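PDB 1PXZ: major pollen allergen Jun a 1 from Juniperus ashei, which cleaves (1->4)-alpha-D-galacturonan by elimination as a calcium-dependent pectate lyase of low activity and is the major allergen of cedar pollen. Local coordinates for residues Leu80-Leu84 with Ser129-Val134; His124-Thr128 with Asp170-Gly174; Met155-Thr159 with Gly181-Ile185. All blocks are in the same frame, centred on the assembly; numbering follows the deposited sequence.

Contact 1 (Leu80-Leu84 with Ser129-Val134); sequences LKMPL and SVLGDV
M82, V134 and P83 lose the most surface when the loop L80-L84 meets the chain that runs from S129 into an antiparallel hairpin. Residue M82 is extended (phi/psi -145/166), with its CA 6.4 Å from the CA of S129, the nearest pair of the two segments. All three chi angles of M82 are m, and this folded conformation carries its terminal methyl into the bend formed by V130-V134. There M82 CE lies 3.2 Å from V130 O, 3.6 Å from G132 CA and 3.5 Å from V134 CG2. G132 (171/171) makes this fit possible, since a beta carbon at that position would clash with M82 CE. V134, chi1 t, closes one end of the pocket, and its CG1 stands 3.8 Å from P83 O. P83, C-gamma exo, places CG 3.6 Å from S129 OG, a hydroxyl hydrogen-bonded to Q148 N. The direct contacts are thus van der Waals in nature, supplemented by one water that donates to K81 O (3.1 Å) and accepts from V130 N (3.0 Å). Residues 80-83 end an experimentally mapped IgE-binding region, 71-83. The arrangement packs a hairpin inserted into the parallel beta-helix against a turn of an earlier coil. R59 of helix 58-63 binds M82 O and P83 O and touches V134, L84 pairs with strand 108-111, and G132 and V134 pair with strand 141-145.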
ATOM      1  N   LEU A  80       3.523  19.363  -2.669  1.00 11.18           N
ATOM      2  CA  LEU A  80       2.129  19.817  -2.649  1.00 13.23           C
ATOM      3  C   LEU A  80       1.857  20.824  -1.549  1.00 14.50           C
ATOM      4  O   LEU A  80       2.513  20.829  -0.499  1.00 11.63           O
ATOM      5  CB  LEU A  80       1.193  18.614  -2.494  1.00 12.64           C
ATOM      6  CG  LEU A  80       1.273  17.569  -3.603  1.00 14.19           C
ATOM      7  CD1 LEU A  80       0.596  16.285  -3.143  1.00 14.60           C
ATOM      8  CD2 LEU A  80       0.631  18.084  -4.882  1.00 14.86           C
ATOM      9  N   LYS A  81       0.851  21.682  -1.753  1.00 12.95           N
ATOM     10  CA  LYS A  81       0.575  22.707  -0.758  1.00 12.33           C
ATOM     11  C   LYS A  81      -0.512  22.276   0.226  1.00 17.15           C
ATOM     12  O   LYS A  81      -0.607  22.848   1.308  1.00 15.92           O
ATOM     13  CB  LYS A  81       0.113  24.011  -1.399  1.00 15.93           C
ATOM     14  CG  LYS A  81       1.148  24.733  -2.257  1.00 21.95           C
ATOM     15  CD  LYS A  81       0.618  26.118  -2.584  1.00 29.49           C
ATOM     16  CE  LYS A  81       1.642  26.984  -3.293  1.00 36.73           C
ATOM     17  NZ  LYS A  81       2.224  26.330  -4.490  1.00 31.75           N
ATOM     18  N   MET A  82      -1.316  21.301  -0.187  1.00  9.42           N
ATOM     19  CA  MET A  82      -2.364  20.733   0.643  1.00  9.24           C
ATOM     20  C   MET A  82      -2.497  19.238   0.337  1.00 10.56           C
ATOM     21  O   MET A  82      -1.955  18.808  -0.684  1.00 11.80           O
ATOM     22  CB  MET A  82      -3.698  21.439   0.391  1.00 12.81           C
ATOM     23  CG  MET A  82      -3.719  22.888   0.884  1.00 14.62           C
ATOM     24  SD  MET A  82      -3.682  23.040   2.677  1.00 20.38           S
ATOM     25  CE  MET A  82      -5.337  22.486   3.095  1.00 12.33           C
ATOM     26  N   PRO A  83      -3.181  18.466   1.156  1.00 10.79           N
ATOM     27  CA  PRO A  83      -3.397  17.048   0.808  1.00 13.58           C
ATOM     28  C   PRO A  83      -3.970  16.902  -0.598  1.00 12.11           C
ATOM     29  O   PRO A  83      -4.831  17.673  -1.016  1.00 11.00           O
ATOM     30  CB  PRO A  83      -4.443  16.622   1.844  1.00 14.73           C
ATOM     31  CG  PRO A  83      -4.135  17.481   3.035  1.00 14.05           C
ATOM     32  CD  PRO A  83      -3.804  18.836   2.437  1.00 11.63           C
ATOM     33  N   LEU A  84      -3.469  15.964  -1.384  1.00  9.82           N
ATOM     34  CA  LEU A  84      -4.005  15.759  -2.721  1.00  6.82           C
ATOM     35  C   LEU A  84      -5.039  14.644  -2.658  1.00 10.98           C
ATOM     36  O   LEU A  84      -4.633  13.501  -2.430  1.00 11.88           O
ATOM     37  CB  LEU A  84      -2.896  15.371  -3.681  1.00  7.50           C
ATOM     38  CG  LEU A  84      -3.334  14.875  -5.060  1.00 10.21           C
ATOM     39  CD1 LEU A  84      -4.293  15.855  -5.717  1.00 13.28           C
ATOM     40  CD2 LEU A  84      -2.111  14.637  -5.937  1.00 18.56           C
ATOM     41  N   SER A 129      -0.264  18.296   7.478  1.00 19.49           N
ATOM     42  CA  SER A 129      -0.750  19.429   6.676  1.00 16.51           C
ATOM     43  C   SER A 129      -1.397  20.461   7.584  1.00 18.83           C
ATOM     44  O   SER A 129      -1.661  20.223   8.764  1.00 20.21           O
ATOM     45  CB  SER A 129      -1.742  18.931   5.626  1.00 14.80           C
ATOM     46  OG  SER A 129      -2.928  18.469   6.289  1.00 25.90           O
ATOM     47  N   VAL A 130      -1.676  21.619   7.001  1.00 27.61           N
ATOM     48  CA  VAL A 130      -2.391  22.685   7.685  1.00 27.17           C
ATOM     49  C   VAL A 130      -3.859  22.727   7.291  1.00 24.59           C
ATOM     50  O   VAL A 130      -4.187  22.518   6.121  1.00 20.95           O
ATOM     51  CB  VAL A 130      -1.743  24.038   7.334  1.00 35.71           C
ATOM     52  CG1 VAL A 130      -2.554  25.176   7.919  1.00 43.11           C
ATOM     53  CG2 VAL A 130      -0.308  24.017   7.837  1.00 43.91           C
ATOM     54  N   LEU A 131      -4.717  22.964   8.267  1.00 25.27           N
ATOM     55  CA  LEU A 131      -6.152  23.122   8.005  1.00 23.81           C
ATOM     56  C   LEU A 131      -6.327  24.140   6.892  1.00 27.42           C
ATOM     57  O   LEU A 131      -5.588  25.133   6.800  1.00 28.79           O
ATOM     58  CB  LEU A 131      -6.818  23.540   9.297  1.00 33.55           C
ATOM     59  CG  LEU A 131      -8.233  24.098   9.272  1.00 43.40           C
ATOM     60  CD1 LEU A 131      -9.254  22.982   9.106  1.00 53.19           C
ATOM     61  CD2 LEU A 131      -8.491  24.889  10.548  1.00 42.45           C
ATOM     62  N   GLY A 132      -7.273  23.904   5.983  1.00 25.75           N
ATOM     63  CA  GLY A 132      -7.398  24.827   4.856  1.00 25.07           C
ATOM     64  C   GLY A 132      -8.361  24.302   3.801  1.00 23.67           C
ATOM     65  O   GLY A 132      -8.786  23.147   3.883  1.00 20.46           O
ATOM     66  N   ASP A 133      -8.704  25.140   2.824  1.00 18.57           N
ATOM     67  CA  ASP A 133      -9.597  24.720   1.740  1.00 21.44           C
ATOM     68  C   ASP A 133      -8.844  23.961   0.660  1.00 16.96           C
ATOM     69  O   ASP A 133      -7.670  24.220   0.331  1.00 14.06           O
ATOM     70  CB  ASP A 133     -10.255  25.934   1.076  1.00 19.35           C
ATOM     71  CG  ASP A 133     -11.306  26.614   1.925  1.00 23.04           C
ATOM     72  OD1 ASP A 133     -11.976  25.917   2.707  1.00 28.06           O
ATOM     73  OD2 ASP A 133     -11.463  27.854   1.802  1.00 32.53           O
ATOM     74  N   VAL A 134      -9.523  22.993   0.056  1.00 15.94           N
ATOM     75  CA  VAL A 134      -8.919  22.180  -0.986  1.00 16.15           C
ATOM     76  C   VAL A 134      -9.956  21.777  -2.029  1.00 16.51           C
ATOM     77  O   VAL A 134     -11.080  21.457  -1.632  1.00 15.99           O
ATOM     78  CB  VAL A 134      -8.349  20.851  -0.449  1.00 23.01           C
ATOM     79  CG1 VAL A 134      -7.637  20.117  -1.589  1.00 16.18           C
ATOM     80  CG2 VAL A 134      -7.402  21.012   0.727  1.00 19.96           C
TER
HETATM   81  O   HOH W   1      -0.868  21.696   4.162  1.00 31.61           O

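Contact 2 (His124-Thr128 with Asp170-Gly174)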
ATOM      1  N   HIS A 124       8.306  10.401  -0.218  1.00  6.65           N
ATOM      2  CA  HIS A 124       9.065  10.484   1.026  1.00  6.61           C
ATOM      3  C   HIS A 124       9.029  11.907   1.571  1.00 12.99           C
ATOM      4  O   HIS A 124       8.743  12.819   0.792  1.00 11.68           O
ATOM      5  CB  HIS A 124      10.507  10.043   0.784  1.00  8.44           C
ATOM      6  CG  HIS A 124      11.132  10.798  -0.341  1.00 14.25           C
ATOM      7  ND1 HIS A 124      11.545  12.106  -0.170  1.00 20.70           N
ATOM      8  CD2 HIS A 124      11.417  10.467  -1.620  1.00 17.31           C
ATOM      9  CE1 HIS A 124      12.063  12.548  -1.299  1.00 20.49           C
ATOM     10  NE2 HIS A 124      11.993  11.577  -2.189  1.00 17.92           N
ATOM     11  N   GLY A 125       9.298  12.040   2.856  1.00 15.33           N
ATOM     12  CA  GLY A 125       9.261  13.323   3.527  1.00 12.04           C
ATOM     13  C   GLY A 125       7.858  13.896   3.645  1.00 14.73           C
ATOM     14  O   GLY A 125       7.725  15.117   3.753  1.00 15.76           O
ATOM     15  N   CYS A 126       6.800  13.077   3.638  1.00 12.17           N
ATOM     16  CA  CYS A 126       5.472  13.651   3.780  1.00 10.30           C
ATOM     17  C   CYS A 126       5.300  14.267   5.160  1.00 15.87           C
ATOM     18  O   CYS A 126       5.805  13.766   6.164  1.00 18.07           O
ATOM     19  CB  CYS A 126       4.369  12.600   3.558  1.00 14.62           C
ATOM     20  SG  CYS A 126       4.542  11.782   1.948  1.00 19.44           S
ATOM     21  N   ASN A 127       4.574  15.366   5.230  1.00 17.00           N
ATOM     22  CA  ASN A 127       4.489  16.095   6.490  1.00 17.86           C
ATOM     23  C   ASN A 127       3.071  16.462   6.868  1.00 15.13           C
ATOM     24  O   ASN A 127       2.218  16.469   5.989  1.00 20.39           O
ATOM     25  CB  ASN A 127       5.286  17.402   6.351  1.00 25.45           C
ATOM     26  CG  ASN A 127       5.569  18.014   7.707  1.00 34.79           C
ATOM     27  OD1 ASN A 127       5.203  19.159   7.967  1.00 71.76           O
ATOM     28  ND2 ASN A 127       6.228  17.228   8.548  1.00 35.62           N
ATOM     29  N   THR A 128       2.862  16.760   8.139  1.00 21.91           N
ATOM     30  CA  THR A 128       1.568  17.203   8.642  1.00 20.45           C
ATOM     31  C   THR A 128       1.029  18.366   7.815  1.00 20.39           C
ATOM     32  O   THR A 128       1.731  19.310   7.459  1.00 20.54           O
ATOM     33  CB  THR A 128       1.655  17.640  10.115  1.00 23.89           C
ATOM     34  OG1 THR A 128       1.993  16.482  10.894  1.00 31.74           O
ATOM     35  CG2 THR A 128       0.301  18.145  10.603  1.00 23.03           C
ATOM     36  N   ASP A 170      10.622   7.412   5.006  1.00 12.83           N
ATOM     37  CA  ASP A 170      10.871   8.629   5.744  1.00  9.72           C
ATOM     38  C   ASP A 170       9.730   9.622   5.744  1.00 16.18           C
ATOM     39  O   ASP A 170       9.930  10.776   5.336  1.00 13.83           O
ATOM     40  CB  ASP A 170      12.109   9.292   5.096  1.00 16.40           C
ATOM     41  CG  ASP A 170      12.646  10.456   5.913  1.00 26.66           C
ATOM     42  OD1 ASP A 170      12.393  10.498   7.137  1.00 18.01           O
ATOM     43  OD2 ASP A 170      13.298  11.324   5.296  1.00 25.85           O
ATOM     44  N   CYS A 171       8.550   9.209   6.196  1.00 10.75           N
ATOM     45  CA  CYS A 171       7.462  10.165   6.371  1.00 12.71           C
ATOM     46  C   CYS A 171       7.242  10.472   7.839  1.00 21.29           C
ATOM     47  O   CYS A 171       7.785   9.775   8.701  1.00 16.14           O
ATOM     48  CB  CYS A 171       6.172   9.612   5.729  1.00 10.14           C
ATOM     49  SG  CYS A 171       6.412   9.686   3.922  1.00 15.16           S
ATOM     50  N   SER A 172       6.450  11.508   8.146  1.00 10.94           N
ATOM     51  CA  SER A 172       6.354  11.850   9.572  1.00 18.80           C
ATOM     52  C   SER A 172       5.486  10.851  10.317  1.00 21.85           C
ATOM     53  O   SER A 172       5.774  10.577  11.487  1.00 20.89           O
ATOM     54  CB  SER A 172       5.840  13.282   9.759  1.00 21.47           C
ATOM     55  OG  SER A 172       4.540  13.412   9.211  1.00 32.70           O
ATOM     56  N   ASP A 173       4.456  10.294   9.689  1.00 16.88           N
ATOM     57  CA  ASP A 173       3.590   9.369  10.439  1.00 16.70           C
ATOM     58  C   ASP A 173       3.602   7.999   9.795  1.00 16.28           C
ATOM     59  O   ASP A 173       4.536   7.242  10.074  1.00 20.27           O
ATOM     60  CB  ASP A 173       2.173   9.939  10.528  1.00 19.62           C
ATOM     61  CG  ASP A 173       2.224  11.228  11.347  1.00 36.18           C
ATOM     62  OD1 ASP A 173       2.302  11.108  12.590  1.00 36.70           O
ATOM     63  OD2 ASP A 173       2.192  12.329  10.764  1.00 54.23           O
ATOM     64  N   GLY A 174       2.633   7.648   8.951  1.00 11.45           N
ATOM     65  CA  GLY A 174       2.689   6.332   8.326  1.00 13.76           C
ATOM     66  C   GLY A 174       3.062   6.356   6.858  1.00 16.86           C
ATOM     67  O   GLY A 174       3.121   7.393   6.199  1.00 16.79           O
TER
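Three hydrogen bonds join these segments, which run in roughly the same direction, their end-to-end vectors 30° apart. G125 N donates to D170 O at 2.9 Å, although the angle of 137° is bent. One residue on, the donor C126 N points at a thiol instead of a carbonyl, reaching C171 SG at 3.4 Å and 156°. The direction of donation then reverses, and S172 N donates to C126 O at 3.1 Å. G125 (68/25) and D170 (47/57) both adopt left-handed backbone angles. In the register of the two bends, G125 CA lies 4.6 Å from C171 CA. C126 SG and C171 SG also touch at 3.4 Å, a non-covalent contact, because C126 is in a disulfide with C107. These are equivalent corners of adjacent coils in the right-handed parallel beta-helix of polysaccharide lyase family 1: each bend follows directly on one of the paired parallel strands 122-124 and 167-169. The preceding coil continues the ladder, with H124 bonded through its backbone to L101 and N103, G125 to G104 and N127 to G105, while the rings of H124 and H100 meet at about 65°. On the exposed side, S172 OG donates to D173 OD2 at 3.0 Å, and the same carboxylate oxygen receives G150 N. D173 is a calcium ligand by similarity, and its side chain is about 4 Å from that of D149, another inferred ligand. T128 OG1 comes no nearer than 4.2 Å to D173 OD2, while G174 N is taken up by D151 OD1.

Contact 3 (Met155-Thr159 with Gly181-Ile185)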
ATOM      1  N   MET A 155      -6.067   5.998   2.776  1.00  9.51           N
ATOM      2  CA  MET A 155      -7.319   5.568   2.147  1.00 15.91           C
ATOM      3  C   MET A 155      -8.424   5.507   3.199  1.00 20.34           C
ATOM      4  O   MET A 155      -8.246   4.836   4.221  1.00 16.83           O
ATOM      5  CB  MET A 155      -7.179   4.211   1.453  1.00 12.88           C
ATOM      6  CG  MET A 155      -6.312   4.261   0.191  1.00 16.88           C
ATOM      7  SD  MET A 155      -5.878   2.577  -0.356  1.00 21.20           S
ATOM      8  CE  MET A 155      -4.473   2.364   0.751  1.00 23.68           C
ATOM      9  N   ARG A 156      -9.523   6.219   2.946  1.00  9.85           N
ATOM     10  CA  ARG A 156     -10.673   6.231   3.845  1.00 10.18           C
ATOM     11  C   ARG A 156     -11.906   5.834   3.040  1.00 16.76           C
ATOM     12  O   ARG A 156     -12.241   6.526   2.072  1.00 12.13           O
ATOM     13  CB  ARG A 156     -10.862   7.602   4.473  1.00 15.07           C
ATOM     14  CG  ARG A 156     -11.973   7.713   5.490  1.00 34.14           C
ATOM     15  CD  ARG A 156     -12.056   9.125   6.044  1.00 53.37           C
ATOM     16  NE  ARG A 156     -13.313   9.818   5.916  1.00 62.96           N
ATOM     17  CZ  ARG A 156     -14.421   9.638   5.235  1.00 68.31           C
ATOM     18  NH1 ARG A 156     -14.614   8.617   4.410  1.00 67.67           N
ATOM     19  NH2 ARG A 156     -15.416  10.519   5.365  1.00 70.17           N
ATOM     20  N   ASN A 157     -12.547   4.732   3.410  1.00 11.65           N
ATOM     21  CA  ASN A 157     -13.723   4.326   2.646  1.00 10.97           C
ATOM     22  C   ASN A 157     -13.415   4.155   1.164  1.00 14.89           C
ATOM     23  O   ASN A 157     -14.160   4.653   0.326  1.00 15.72           O
ATOM     24  CB  ASN A 157     -14.818   5.389   2.804  1.00 19.21           C
ATOM     25  CG  ASN A 157     -16.175   4.722   2.959  1.00 31.42           C
ATOM     26  OD1 ASN A 157     -17.014   5.219   3.696  1.00 50.63           O
ATOM     27  ND2 ASN A 157     -16.347   3.600   2.269  1.00 33.03           N
ATOM     28  N   VAL A 158     -12.327   3.451   0.861  1.00 12.64           N
ATOM     29  CA  VAL A 158     -11.915   3.164  -0.509  1.00 12.76           C
ATOM     30  C   VAL A 158     -12.121   1.716  -0.906  1.00 13.77           C
ATOM     31  O   VAL A 158     -11.852   0.800  -0.114  1.00 13.25           O
ATOM     32  CB  VAL A 158     -10.406   3.505  -0.671  1.00 13.49           C
ATOM     33  CG1 VAL A 158      -9.915   3.052  -2.031  1.00 15.13           C
ATOM     34  CG2 VAL A 158     -10.210   4.995  -0.449  1.00  9.51           C
ATOM     35  N   THR A 159     -12.591   1.434  -2.126  1.00 11.70           N
ATOM     36  CA  THR A 159     -12.636   0.019  -2.528  1.00 10.51           C
ATOM     37  C   THR A 159     -11.965  -0.145  -3.879  1.00 10.49           C
ATOM     38  O   THR A 159     -11.963   0.750  -4.740  1.00 13.58           O
ATOM     39  CB  THR A 159     -14.063  -0.562  -2.582  1.00 24.21           C
ATOM     40  OG1 THR A 159     -14.768   0.083  -3.654  1.00 38.96           O
ATOM     41  CG2 THR A 159     -14.852  -0.273  -1.317  1.00 14.84           C
ATOM     42  N   GLY A 181     -13.730   1.116   6.560  1.00 16.94           N
ATOM     43  CA  GLY A 181     -14.496   0.382   5.569  1.00 17.82           C
ATOM     44  C   GLY A 181     -13.821   0.195   4.235  1.00 16.32           C
ATOM     45  O   GLY A 181     -14.442  -0.176   3.241  1.00 27.49           O
ATOM     46  N   SER A 182     -12.512   0.441   4.173  1.00 12.79           N
ATOM     47  CA  SER A 182     -11.800   0.185   2.923  1.00 12.82           C
ATOM     48  C   SER A 182     -11.648  -1.309   2.707  1.00 15.29           C
ATOM     49  O   SER A 182     -11.464  -2.055   3.670  1.00 16.44           O
ATOM     50  CB  SER A 182     -10.408   0.835   2.931  1.00  9.83           C
ATOM     51  OG  SER A 182     -10.562   2.249   3.079  1.00 15.50           O
ATOM     52  N   THR A 183     -11.723  -1.723   1.446  1.00 13.15           N
ATOM     53  CA  THR A 183     -11.562  -3.165   1.227  1.00 13.32           C
ATOM     54  C   THR A 183     -11.286  -3.393  -0.243  1.00 11.10           C
ATOM     55  O   THR A 183     -11.388  -2.444  -1.042  1.00 12.23           O
ATOM     56  CB  THR A 183     -12.808  -3.898   1.759  1.00 19.19           C
ATOM     57  OG1 THR A 183     -12.554  -5.308   1.770  1.00 12.45           O
ATOM     58  CG2 THR A 183     -14.004  -3.640   0.853  1.00 23.57           C
ATOM     59  N   GLY A 184     -10.894  -4.600  -0.609  1.00  9.78           N
ATOM     60  CA  GLY A 184     -10.604  -4.926  -2.000  1.00  9.95           C
ATOM     61  C   GLY A 184      -9.329  -4.203  -2.427  1.00 12.66           C
ATOM     62  O   GLY A 184      -9.348  -3.501  -3.426  1.00 11.93           O
ATOM     63  N   ILE A 185      -8.268  -4.400  -1.640  1.00 11.04           N
ATOM     64  CA  ILE A 185      -7.013  -3.679  -1.882  1.00 11.54           C
ATOM     65  C   ILE A 185      -5.828  -4.609  -1.958  1.00  9.81           C
ATOM     66  O   ILE A 185      -5.675  -5.553  -1.193  1.00  7.42           O
ATOM     67  CB  ILE A 185      -6.829  -2.645  -0.753  1.00 11.42           C
ATOM     68  CG1 ILE A 185      -7.925  -1.556  -0.889  1.00 12.86           C
ATOM     69  CG2 ILE A 185      -5.451  -2.025  -0.690  1.00 11.07           C
ATOM     70  CD1 ILE A 185      -8.100  -0.804   0.410  1.00 23.87           C
TER
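The thioether of M155 lies against the end of I185, with M155 SD 4.1 Å from I185 CD1; V178 and A161 touch both side chains, and M110 touches M155. Next to this apolar patch, S182 supplies a side-chain acceptor at the bend. Its OG accepts V158 N at 3.1 Å and an almost straight 176°, a bond that crosses to the neighbouring coil, whereas its bond to T179 O stays within its own. V158 O in turn takes T183 N at 3.0 Å, and S182 CA approaches that same oxygen at 3.1 Å in a CA-H...O contact. T159 and T183 then form a parallel bridge, CA to CA 5.0 Å, reinforced by a second CA-H...O contact from T159 CA to T183 O, 3.1 Å. Their side chains share one face, with the CG2 methyls of T159 and T183 4.1 Å apart; T159 OG1 pairs with S114 OG, and T183 OG1 with K214 N and S212 O. N157 (56/47) and G181 (79/14) turn their chains through left-handed backbone angles, N157 OD1 holding K112 NZ. Stacked turns joined by parallel bridges, with apolar side chains buried inside, are characteristic of successive coils of a parallel beta-helix.

In the fold
All three contacts belong to the beta-helical part of the chain, but to different parts of it. Contacts 2 and 3 each join adjacent coils, at corners whose centres are about 21 Å apart, whereas contact 1 packs an excursion, the hairpin 132-145, against a loop of an earlier coil. Contacts 1 and 2 adjoin in sequence at T128-S129, their centres about 14 Å apart; the centres of contacts 1 and 3 are about 22 Å apart. Of the three, only contact 2 contributes an inferred calcium ligand, D173, whose side chain is about 7 Å from that of D177. The others lie nearby: side chain to side chain, S129 is about 8 Å from D149 and M155 about 7 Å from D177.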